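Local coordinates for protein DNA replication factor Cdt1 (Mus musculus, PDB 3A4C) that helps license DNA replication by cooperating with CDC6 and the origin recognition complex to load the MCM complex onto DNA, at residues L7-Q10 against R11-L15. Sequence-based numbering, arbitrary orientation.
Sequences LRLQ and RLERL
Leu7 lays its CD2 methyl over one face of the Arg11 guanidinium, 3.3 Å above the plane and displaced toward its rim; NH2 is the Arg11 atom nearest to CD2 of Leu7, at 3.5 Å. The torsions bring the groups together one helical turn apart: CG of Leu7 stands anti to the backbone N (chi1 -178°), whereas the Arg11 chain leaves beside its own N (chi1 -68°) and runs extended from CG to NE, back along the helix. Arg8 and Leu12 repeat the i to i+4 spacing with a looser fit. CD1 of Leu12 lies 3.8 Å from NE of Arg8, and CD2 of Leu12 stands 4.2 Å above the plane of the Arg8 guanidinium, displaced toward the rim. The polar end of Arg8 is committed to a salt bridge from NH2 to Glu104. All of this belongs to helix 3-27 of the C-terminal winged-helix domain, where Arg8 and Arg11 both touch Leu62 of helix 53-66 and Leu12 touches Glu104 of helix 90-104. Three main-chain i+4 bonds carry the turn: Arg11 N to Leu7 O at 3.0 Å, Leu12 N to Arg8 O at 2.8 Å and Glu13 N to Leu9 O at 3.1 Å. Arg14 turns a guanidinium face to Gln10 O, with NH2 of Arg14 3.6 Å from Gln10 O; that NH2 is hydrogen-bonded to NE2 of His59.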
ATOM      1  N   LEU A   7      -0.525 -15.394   7.689  1.00 20.56           N
ATOM      2  CA  LEU A   7      -0.770 -13.972   7.863  1.00 20.40           C
ATOM      3  C   LEU A   7      -0.306 -13.188   6.645  1.00 20.55           C
ATOM      4  O   LEU A   7      -1.030 -12.333   6.139  1.00 17.74           O
ATOM      5  CB  LEU A   7      -0.072 -13.456   9.110  1.00 20.13           C
ATOM      6  CG  LEU A   7      -0.300 -11.980   9.413  1.00 27.38           C
ATOM      7  CD1 LEU A   7      -1.791 -11.664   9.434  1.00 26.25           C
ATOM      8  CD2 LEU A   7       0.360 -11.609  10.732  1.00 28.68           C
ATOM      9  N   ARG A   8       0.900 -13.476   6.165  1.00 18.12           N
ATOM     10  CA  ARG A   8       1.387 -12.806   4.968  1.00 16.39           C
ATOM     11  C   ARG A   8       0.441 -13.008   3.783  1.00 17.62           C
ATOM     12  O   ARG A   8       0.136 -12.068   3.054  1.00 13.04           O
ATOM     13  CB  ARG A   8       2.795 -13.265   4.578  1.00 17.52           C
ATOM     14  CG  ARG A   8       3.349 -12.452   3.396  1.00 16.31           C
ATOM     15  CD  ARG A   8       4.772 -12.838   3.033  1.00 18.12           C
ATOM     16  NE  ARG A   8       5.250 -12.136   1.839  1.00 12.90           N
ATOM     17  CZ  ARG A   8       5.633 -10.865   1.821  1.00 19.70           C
ATOM     18  NH1 ARG A   8       5.576 -10.131   2.930  1.00 17.98           N
ATOM     19  NH2 ARG A   8       6.070 -10.325   0.694  1.00 13.89           N
ATOM     20  N   LEU A   9      -0.003 -14.241   3.577  1.00 15.43           N
ATOM     21  CA  LEU A   9      -0.921 -14.518   2.480  1.00 18.32           C
ATOM     22  C   LEU A   9      -2.216 -13.711   2.647  1.00 14.59           C
ATOM     23  O   LEU A   9      -2.756 -13.197   1.676  1.00 15.59           O
ATOM     24  CB  LEU A   9      -1.223 -16.016   2.395  1.00 22.09           C
ATOM     25  CG  LEU A   9      -1.908 -16.470   1.110  1.00 26.68           C
ATOM     26  CD1 LEU A   9      -1.034 -16.169  -0.093  1.00 33.23           C
ATOM     27  CD2 LEU A   9      -2.235 -17.953   1.182  1.00 35.85           C
ATOM     28  N   GLN A  10      -2.706 -13.607   3.880  1.00 17.02           N
ATOM     29  CA  GLN A  10      -3.868 -12.766   4.182  1.00 18.61           C
ATOM     30  C   GLN A  10      -3.645 -11.321   3.741  1.00 18.64           C
ATOM     31  O   GLN A  10      -4.500 -10.708   3.106  1.00 15.65           O
ATOM     32  CB  GLN A  10      -4.182 -12.788   5.683  1.00 17.42           C
ATOM     33  CG  GLN A  10      -4.826 -14.091   6.161  1.00 28.75           C
ATOM     34  CD  GLN A  10      -5.116 -14.104   7.653  1.00 32.83           C
ATOM     35  OE1 GLN A  10      -4.974 -13.089   8.339  1.00 35.39           O
ATOM     36  NE2 GLN A  10      -5.529 -15.262   8.163  1.00 40.10           N
ATOM     37  N   ARG A  11      -2.487 -10.779   4.090  1.00 16.61           N
ATOM     38  CA  ARG A  11      -2.158  -9.395   3.764  1.00 14.46           C
ATOM     39  C   ARG A  11      -2.000  -9.211   2.269  1.00 13.67           C
ATOM     40  O   ARG A  11      -2.510  -8.251   1.699  1.00 16.01           O
ATOM     41  CB  ARG A  11      -0.868  -8.989   4.481  1.00 13.82           C
ATOM     42  CG  ARG A  11      -1.030  -8.911   5.996  1.00 14.81           C
ATOM     43  CD  ARG A  11       0.290  -8.656   6.694  1.00 18.89           C
ATOM     44  NE  ARG A  11       0.100  -8.278   8.096  1.00 25.22           N
ATOM     45  CZ  ARG A  11       0.983  -8.519   9.063  1.00 24.45           C
ATOM     46  NH1 ARG A  11       2.116  -9.159   8.794  1.00 32.63           N
ATOM     47  NH2 ARG A  11       0.729  -8.137  10.304  1.00 27.08           N
ATOM     48  N   LEU A  12      -1.292 -10.137   1.629  1.00 13.03           N
ATOM     49  CA  LEU A  12      -1.038 -10.039   0.192  1.00 13.68           C
ATOM     50  C   LEU A  12      -2.337 -10.058  -0.609  1.00 16.98           C
ATOM     51  O   LEU A  12      -2.452  -9.424  -1.664  1.00 14.53           O
ATOM     52  CB  LEU A  12      -0.110 -11.167  -0.271  1.00 12.82           C
ATOM     53  CG  LEU A  12       1.342 -11.108   0.222  1.00 16.61           C
ATOM     54  CD1 LEU A  12       2.139 -12.290  -0.322  1.00 18.84           C
ATOM     55  CD2 LEU A  12       1.989  -9.803  -0.185  1.00 18.84           C
ATOM     56  N   GLU A  13      -3.324 -10.782  -0.105  1.00 19.05           N
ATOM     57  CA  GLU A  13      -4.601 -10.861  -0.794  1.00 16.02           C
ATOM     58  C   GLU A  13      -5.352  -9.530  -0.787  1.00 15.82           C
ATOM     59  O   GLU A  13      -6.170  -9.272  -1.669  1.00 12.65           O
ATOM     60  CB  GLU A  13      -5.446 -12.004  -0.232  1.00 22.82           C
ATOM     61  CG  GLU A  13      -4.997 -13.362  -0.778  1.00 28.29           C
ATOM     62  CD  GLU A  13      -5.629 -14.542  -0.061  1.00 36.90           C
ATOM     63  OE1 GLU A  13      -6.269 -14.334   0.995  1.00 43.28           O
ATOM     64  OE2 GLU A  13      -5.481 -15.682  -0.554  1.00 39.74           O
ATOM     65  N   ARG A  14      -5.052  -8.677   0.184  1.00 15.50           N
ATOM     66  CA  ARG A  14      -5.717  -7.379   0.280  1.00 14.51           C
ATOM     67  C   ARG A  14      -5.086  -6.317  -0.610  1.00 12.46           C
ATOM     68  O   ARG A  14      -5.689  -5.275  -0.856  1.00 11.23           O
ATOM     69  CB  ARG A  14      -5.691  -6.868   1.720  1.00 13.27           C
ATOM     70  CG  ARG A  14      -6.344  -7.780   2.732  1.00 17.42           C
ATOM     71  CD  ARG A  14      -6.468  -7.101   4.084  1.00 20.82           C
ATOM     72  NE  ARG A  14      -7.072  -7.997   5.068  1.00 22.63           N
ATOM     73  CZ  ARG A  14      -6.382  -8.722   5.941  1.00 27.48           C
ATOM     74  NH1 ARG A  14      -7.019  -9.516   6.794  1.00 25.04           N
ATOM     75  NH2 ARG A  14      -5.058  -8.655   5.968  1.00 20.62           N
ATOM     76  N   LEU A  15      -3.857  -6.553  -1.056  1.00 11.96           N
ATOM     77  CA  LEU A  15      -3.062  -5.475  -1.648  1.00 10.41           C
ATOM     78  C   LEU A  15      -3.593  -4.887  -2.959  1.00 10.32           C
ATOM     79  O   LEU A  15      -3.518  -3.675  -3.166  1.00 11.40           O
ATOM     80  CB  LEU A  15      -1.598  -5.897  -1.794  1.00 11.33           C
ATOM     81  CG  LEU A  15      -0.904  -6.104  -0.443  1.00 12.01           C
ATOM     82  CD1 LEU A  15       0.592  -6.262  -0.641  1.00 12.56           C
ATOM     83  CD2 LEU A  15      -1.220  -4.940   0.488  1.00 13.97           C
TER